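PDB 4FAJ: PrgZ from Enterococcus faecalis, which binds peptide pheromone outside the cell as a membrane-anchored substrate-binding protein, consistent with a role in peptide transport across the membrane. Local coordinates for residues K278-N281 with T282-L286; T446-P449 with A450-M454. All coordinates share one frame; numbering follows the deposited sequence. Where two conformers were deposited one is given.

Interaction 1: residues K278-N281 with T282-L286; sequences KEIN and TGINL. With ZN (zinc ion), chain F.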
ATOM      1  N   LYS A 278     -11.630 -15.052   3.098  1.00 18.48           N
ATOM      2  CA  LYS A 278     -11.404 -14.610   4.469  1.00 18.76           C
ATOM      3  C   LYS A 278     -11.069 -15.791   5.381  1.00 18.55           C
ATOM      4  O   LYS A 278     -10.425 -15.609   6.422  1.00 19.42           O
ATOM      5  CB  LYS A 278     -12.649 -13.920   5.011  1.00 20.04           C
ATOM      6  CG  LYS A 278     -13.191 -12.744   4.176  1.00 23.32           C
ATOM      7  CD  LYS A 278     -12.961 -11.379   4.849  1.00 26.96           C
ATOM      8  CE  LYS A 278     -14.222 -10.522   4.873  1.00 29.26           C
ATOM      9  NZ  LYS A 278     -14.949 -10.611   6.161  1.00 31.16           N
ATOM     10  N   GLU A 279     -11.516 -16.987   4.996  1.00 17.18           N
ATOM     11  CA  GLU A 279     -11.303 -18.212   5.775  1.00 17.24           C
ATOM     12  C   GLU A 279     -10.453 -19.187   4.965  1.00 16.74           C
ATOM     13  O   GLU A 279     -10.878 -19.672   3.916  1.00 16.31           O
ATOM     14  CB  GLU A 279     -12.643 -18.853   6.148  1.00 17.12           C
ATOM     15  CG  GLU A 279     -12.528 -20.272   6.754  1.00 17.82           C
ATOM     16  CD  GLU A 279     -11.565 -20.350   7.908  1.00 17.13           C
ATOM     17  OE1 GLU A 279     -11.655 -19.500   8.819  1.00 16.27           O
ATOM     18  OE2 GLU A 279     -10.701 -21.263   7.923  1.00 16.86           O
ATOM     19  N   ILE A 280      -9.252 -19.458   5.463  1.00 16.85           N
ATOM     20  CA  ILE A 280      -8.232 -20.211   4.710  1.00 16.56           C
ATOM     21  C   ILE A 280      -8.644 -21.658   4.410  1.00 16.34           C
ATOM     22  O   ILE A 280      -8.340 -22.187   3.334  1.00 16.52           O
ATOM     23  CB  ILE A 280      -6.870 -20.191   5.458  1.00 16.78           C
ATOM     24  CG1 ILE A 280      -6.395 -18.750   5.693  1.00 18.06           C
ATOM     25  CG2 ILE A 280      -5.819 -21.012   4.712  1.00 15.96           C
ATOM     26  CD1 ILE A 280      -6.453 -17.834   4.493  1.00 19.10           C
ATOM     27  N   ASN A 281      -9.336 -22.295   5.351  1.00 16.06           N
ATOM     28  CA  ASN A 281      -9.838 -23.657   5.140  1.00 16.29           C
ATOM     29  C   ASN A 281     -10.730 -23.738   3.903  1.00 15.97           C
ATOM     30  O   ASN A 281     -10.671 -24.702   3.154  1.00 15.89           O
ATOM     31  CB  ASN A 281     -10.607 -24.129   6.364  1.00 16.30           C
ATOM     32  CG  ASN A 281     -11.025 -25.569   6.260  1.00 18.23           C
ATOM     33  OD1 ASN A 281     -10.188 -26.464   6.293  1.00 16.71           O
ATOM     34  ND2 ASN A 281     -12.333 -25.806   6.128  1.00 17.87           N
ATOM     35  N   THR A 282     -11.556 -22.718   3.698  1.00 16.03           N
ATOM     36  CA  THR A 282     -12.473 -22.699   2.563  1.00 17.05           C
ATOM     37  C   THR A 282     -11.709 -22.506   1.247  1.00 15.84           C
ATOM     38  O   THR A 282     -12.001 -23.164   0.269  1.00 16.38           O
ATOM     39  CB  THR A 282     -13.521 -21.584   2.706  1.00 17.09           C
ATOM     40  OG1 THR A 282     -14.190 -21.716   3.968  1.00 18.51           O
ATOM     41  CG2 THR A 282     -14.529 -21.675   1.591  1.00 18.61           C
ATOM     42  N   GLY A 283     -10.716 -21.618   1.239  1.00 15.43           N
ATOM     43  CA  GLY A 283      -9.902 -21.393   0.050  1.00 14.94           C
ATOM     44  C   GLY A 283      -9.199 -22.668  -0.400  1.00 15.22           C
ATOM     45  O   GLY A 283      -9.174 -22.994  -1.584  1.00 15.19           O
ATOM     46  N   ILE A 284      -8.660 -23.400   0.563  1.00 15.08           N
ATOM     47  CA  ILE A 284      -7.935 -24.630   0.290  1.00 15.48           C
ATOM     48  C   ILE A 284      -8.875 -25.700  -0.275  1.00 16.19           C
ATOM     49  O   ILE A 284      -8.555 -26.357  -1.268  1.00 16.86           O
ATOM     50  CB  ILE A 284      -7.246 -25.142   1.562  1.00 15.19           C
ATOM     51  CG1 ILE A 284      -6.132 -24.183   1.992  1.00 15.01           C
ATOM     52  CG2 ILE A 284      -6.716 -26.546   1.359  1.00 16.46           C
ATOM     53  CD1 ILE A 284      -5.559 -24.468   3.360  1.00 12.29           C
ATOM     54  N   ASN A 285     -10.034 -25.862   0.360  0.50 16.32           N
ATOM     55  CA  ASN A 285     -11.028 -26.839  -0.074  0.50 16.75           C
ATOM     56  C   ASN A 285     -11.522 -26.544  -1.496  0.50 16.76           C
ATOM     57  O   ASN A 285     -11.671 -27.463  -2.299  0.50 16.72           O
ATOM     58  CB  ASN A 285     -12.195 -26.890   0.930  0.50 16.89           C
ATOM     59  CG  ASN A 285     -13.066 -28.130   0.766  0.50 17.54           C
ATOM     60  OD1 ASN A 285     -14.202 -28.038   0.306  0.50 19.02           O
ATOM     61  ND2 ASN A 285     -12.537 -29.293   1.145  0.50 16.83           N
ATOM     62  N   LEU A 286     -11.768 -25.267  -1.799  1.00 16.34           N
ATOM     63  CA  LEU A 286     -12.109 -24.828  -3.160  1.00 16.67           C
ATOM     64  C   LEU A 286     -10.960 -25.109  -4.141  1.00 16.19           C
ATOM     65  O   LEU A 286     -11.171 -25.655  -5.229  1.00 17.14           O
ATOM     66  CB  LEU A 286     -12.453 -23.331  -3.166  1.00 15.77           C
ATOM     67  CG  LEU A 286     -13.808 -22.991  -2.530  1.00 16.03           C
ATOM     68  CD1 LEU A 286     -13.936 -21.479  -2.358  1.00 17.17           C
ATOM     69  CD2 LEU A 286     -14.986 -23.545  -3.333  1.00 16.67           C
TER
HETATM   70 ZN    ZN F 604      -9.551 -21.516   9.531  1.00 16.92          ZN
HETATM   71  O   HOH W   1     -14.402 -23.958   5.649  1.00 20.47           O
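The N-cap of helix 280-288 doubles as a zinc ligand here: Glu-279 bends over the first helical turn, touches Thr-282 and holds the metal. Two bonds at one carboxylate oxygen are the evidence. OE2 of Glu-279 lies 2.0 Å from the zinc ion and also accepts the capping bond from the backbone N of Asn-281, 3.1 Å away. The N-H...O angle is a fair 155°, but this donor reaches OE2 on its anti side and 29° out of the carboxylate plane. The chain is bent at chi2 (52°), which folds the carboxylate back over the start of the helix. With metal and amide both on OE2, that oxygen is fixed in place, which should limit rotation of the carboxylate, and the positive end of the helix would be expected to favour its negative charge. Tyr-301 and Glu-421 complete the observed zinc site, and Glu-421 also accepts from the N of Ile-280.

The Glu-279 and Thr-282 side chains cross at about a right angle, with CG of Glu-279 3.6 Å from OG1 of Thr-282. The backbone O of Glu-279 accepts weak bonds from the N atoms of Thr-282 and Gly-283, and the next i+4 bond, Ile-284 N to Ile-280 O, is firmer at 3.0 Å. On the buried side, CG2 of Ile-280 meets CD1 of Ile-284 at 3.7 Å. Both isoleucines also rest on Tyr-301, and Ile-280 packs against an apolar side chain of the bound peptide. On the exposed side, one water bridges the neighbours Asn-281 and Thr-282, accepting from ND2 of Asn-281 at 2.8 Å and lying 2.8 Å from OG1 of Thr-282.

Interaction 2: residues T446-P449 with A450-M454; sequences TPIP and ANVFM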
ATOM      1  N   THR A 446     -11.516  -5.708  18.081  1.00 22.03           N
ATOM      2  CA  THR A 446     -12.732  -5.378  17.333  1.00 22.63           C
ATOM      3  C   THR A 446     -12.513  -5.622  15.835  1.00 21.80           C
ATOM      4  O   THR A 446     -11.943  -4.777  15.146  1.00 21.53           O
ATOM      5  CB  THR A 446     -13.157  -3.923  17.579  1.00 22.72           C
ATOM      6  OG1 THR A 446     -13.262  -3.700  18.993  1.00 23.85           O
ATOM      7  CG2 THR A 446     -14.497  -3.630  16.895  1.00 24.12           C
ATOM      8  N   PRO A 447     -12.937  -6.798  15.337  1.00 22.00           N
ATOM      9  CA  PRO A 447     -12.854  -7.083  13.907  1.00 21.47           C
ATOM     10  C   PRO A 447     -13.949  -6.382  13.115  1.00 21.56           C
ATOM     11  O   PRO A 447     -15.142  -6.517  13.444  1.00 22.05           O
ATOM     12  CB  PRO A 447     -13.051  -8.606  13.832  1.00 22.03           C
ATOM     13  CG  PRO A 447     -13.009  -9.096  15.236  1.00 22.85           C
ATOM     14  CD  PRO A 447     -13.420  -7.970  16.091  1.00 22.41           C
ATOM     15  N   ILE A 448     -13.551  -5.661  12.069  1.00 20.46           N
ATOM     16  CA  ILE A 448     -14.483  -4.916  11.243  1.00 20.51           C
ATOM     17  C   ILE A 448     -14.197  -5.081   9.752  1.00 20.17           C
ATOM     18  O   ILE A 448     -13.067  -5.425   9.356  1.00 19.50           O
ATOM     19  CB  ILE A 448     -14.493  -3.391  11.599  1.00 20.53           C
ATOM     20  CG1 ILE A 448     -13.071  -2.820  11.660  1.00 20.30           C
ATOM     21  CG2 ILE A 448     -15.201  -3.156  12.933  1.00 21.06           C
ATOM     22  CD1 ILE A 448     -13.033  -1.310  11.776  1.00 21.06           C
ATOM     23  N   PRO A 449     -15.222  -4.840   8.915  1.00 20.37           N
ATOM     24  CA  PRO A 449     -15.050  -4.850   7.466  1.00 20.58           C
ATOM     25  C   PRO A 449     -14.086  -3.771   6.976  1.00 20.11           C
ATOM     26  O   PRO A 449     -13.946  -2.726   7.608  1.00 19.81           O
ATOM     27  CB  PRO A 449     -16.459  -4.570   6.940  1.00 20.68           C
ATOM     28  CG  PRO A 449     -17.358  -4.905   8.038  1.00 21.93           C
ATOM     29  CD  PRO A 449     -16.623  -4.565   9.283  1.00 21.33           C
ATOM     30  N   ALA A 450     -13.475  -4.021   5.827  1.00 20.06           N
ATOM     31  CA  ALA A 450     -12.428  -3.161   5.286  1.00 20.10           C
ATOM     32  C   ALA A 450     -12.892  -1.731   5.014  1.00 20.16           C
ATOM     33  O   ALA A 450     -12.174  -0.792   5.338  1.00 19.39           O
ATOM     34  CB  ALA A 450     -11.841  -3.780   4.014  1.00 19.81           C
ATOM     35  N   ASN A 451     -14.076  -1.557   4.428  1.00 20.88           N
ATOM     36  CA  ASN A 451     -14.572  -0.199   4.150  1.00 21.43           C
ATOM     37  C   ASN A 451     -14.817   0.617   5.425  1.00 21.11           C
ATOM     38  O   ASN A 451     -14.530   1.809   5.454  1.00 21.93           O
ATOM     39  CB  ASN A 451     -15.812  -0.206   3.237  1.00 22.24           C
ATOM     40  CG  ASN A 451     -17.035  -0.819   3.880  1.00 23.45           C
ATOM     41  OD1 ASN A 451     -16.949  -1.737   4.701  1.00 25.34           O
ATOM     42  ND2 ASN A 451     -18.201  -0.316   3.494  1.00 27.43           N
ATOM     43  N   VAL A 452     -15.320  -0.030   6.475  1.00 21.10           N
ATOM     44  CA  VAL A 452     -15.504   0.609   7.780  1.00 20.61           C
ATOM     45  C   VAL A 452     -14.147   0.931   8.442  1.00 20.23           C
ATOM     46  O   VAL A 452     -13.965   2.006   9.016  1.00 19.42           O
ATOM     47  CB  VAL A 452     -16.366  -0.263   8.736  1.00 21.31           C
ATOM     48  CG1 VAL A 452     -16.468   0.378  10.114  1.00 20.32           C
ATOM     49  CG2 VAL A 452     -17.774  -0.492   8.150  1.00 21.61           C
ATOM     50  N   PHE A 453     -13.208  -0.007   8.343  1.00 19.78           N
ATOM     51  CA  PHE A 453     -11.863   0.166   8.887  1.00 19.90           C
ATOM     52  C   PHE A 453     -11.172   1.377   8.229  1.00 20.13           C
ATOM     53  O   PHE A 453     -10.641   2.233   8.923  1.00 20.18           O
ATOM     54  CB  PHE A 453     -11.052  -1.124   8.667  1.00 19.31           C
ATOM     55  CG  PHE A 453      -9.829  -1.269   9.538  1.00 18.61           C
ATOM     56  CD1 PHE A 453      -9.347  -0.230  10.345  1.00 18.77           C
ATOM     57  CD2 PHE A 453      -9.116  -2.464   9.509  1.00 19.38           C
ATOM     58  CE1 PHE A 453      -8.203  -0.400  11.120  1.00 19.37           C
ATOM     59  CE2 PHE A 453      -7.970  -2.629  10.282  1.00 18.79           C
ATOM     60  CZ  PHE A 453      -7.512  -1.592  11.078  1.00 17.89           C
ATOM     61  N   MET A 454     -11.202   1.468   6.901  1.00 21.08           N
ATOM     62  CA  MET A 454     -10.572   2.605   6.215  1.00 21.96           C
ATOM     63  C   MET A 454     -11.153   3.932   6.678  1.00 22.09           C
ATOM     64  O   MET A 454     -10.408   4.881   6.917  1.00 21.62           O
ATOM     65  CB  MET A 454     -10.695   2.492   4.692  1.00 22.42           C
ATOM     66  CG  MET A 454      -9.895   1.345   4.093  1.00 25.94           C
ATOM     67  SD  MET A 454      -8.135   1.692   3.947  1.00 33.62           S
ATOM     68  CE  MET A 454      -8.120   2.549   2.374  1.00 33.34           C
TER
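A strand-to-helix junction, where strand 442-448 turns into helix 450-459, is tied by Ile-448 reaching across to the first helical turn at Phe-453. The two short segments run at 114° to each other, so the chain turns sharply, and Pro-449 occupies the N-cap position at the corner. The main polar evidence for the turn is a nearly straight bond: Phe-453 N donates to Pro-449 O at 2.9 Å, with an N-H...O angle of 160° and the donor nearly in line with the C=O. It closes the first helical turn.

The apolar half is carried by the tip of Ile-448. Its CG1 takes the crowded position between backbone N and carbonyl carbon, and the extended chi2 (171°) then sends CD1 out to the helix. CD1 lies 3.4 Å from CA of Phe-453 and 3.7 Å from its CB, a close fit at the root of the aromatic side chain; the two side chains cross at about a right angle. CG1 of Val-452 borders the same methyl more loosely, at 4.2 Å from CD1. Leu-416 of the adjacent strand touches both Ile-448 and Phe-453, while Phe-453 and Met-454 pack on apolar side chains of the bound peptide.

The Asn-451 amide folds back toward Pro-449: OD1 stands 3.6 Å from CB of Pro-449 and accepts a weak bond from Val-452 N at 3.0 Å. Strand 442-448 pairs in parallel with strand 412-418, and so does strand 464-470 on the far side of the helix in sequence. The junction therefore opens a beta-alpha-beta crossover, the connection on which the alpha/beta lobes of periplasmic-type binding proteins are built.

In the fold
Both interactions sit at the N-terminus of a helix and are partly buried, but interaction 2 lies nearer the middle of the chain, its centre about 16 Å from the chain centre against about 24 Å for interaction 1. The chemistry follows the place: 278-286 relies on a charged side chain, metal and water, whereas 446-454 starts its helix with an ordinary main-chain bond and is otherwise mostly hydrocarbon. Their centres are about 21 Å apart and their nearest atoms about 6 Å, without touching. Asp-419 joins the two neighbourhoods, forming a salt bridge with Lys-278 and touching Pro-447. Each also contributes apolar packing to the bound peptide, through Ile-280 on one hand and Phe-453 and Met-454 on the other.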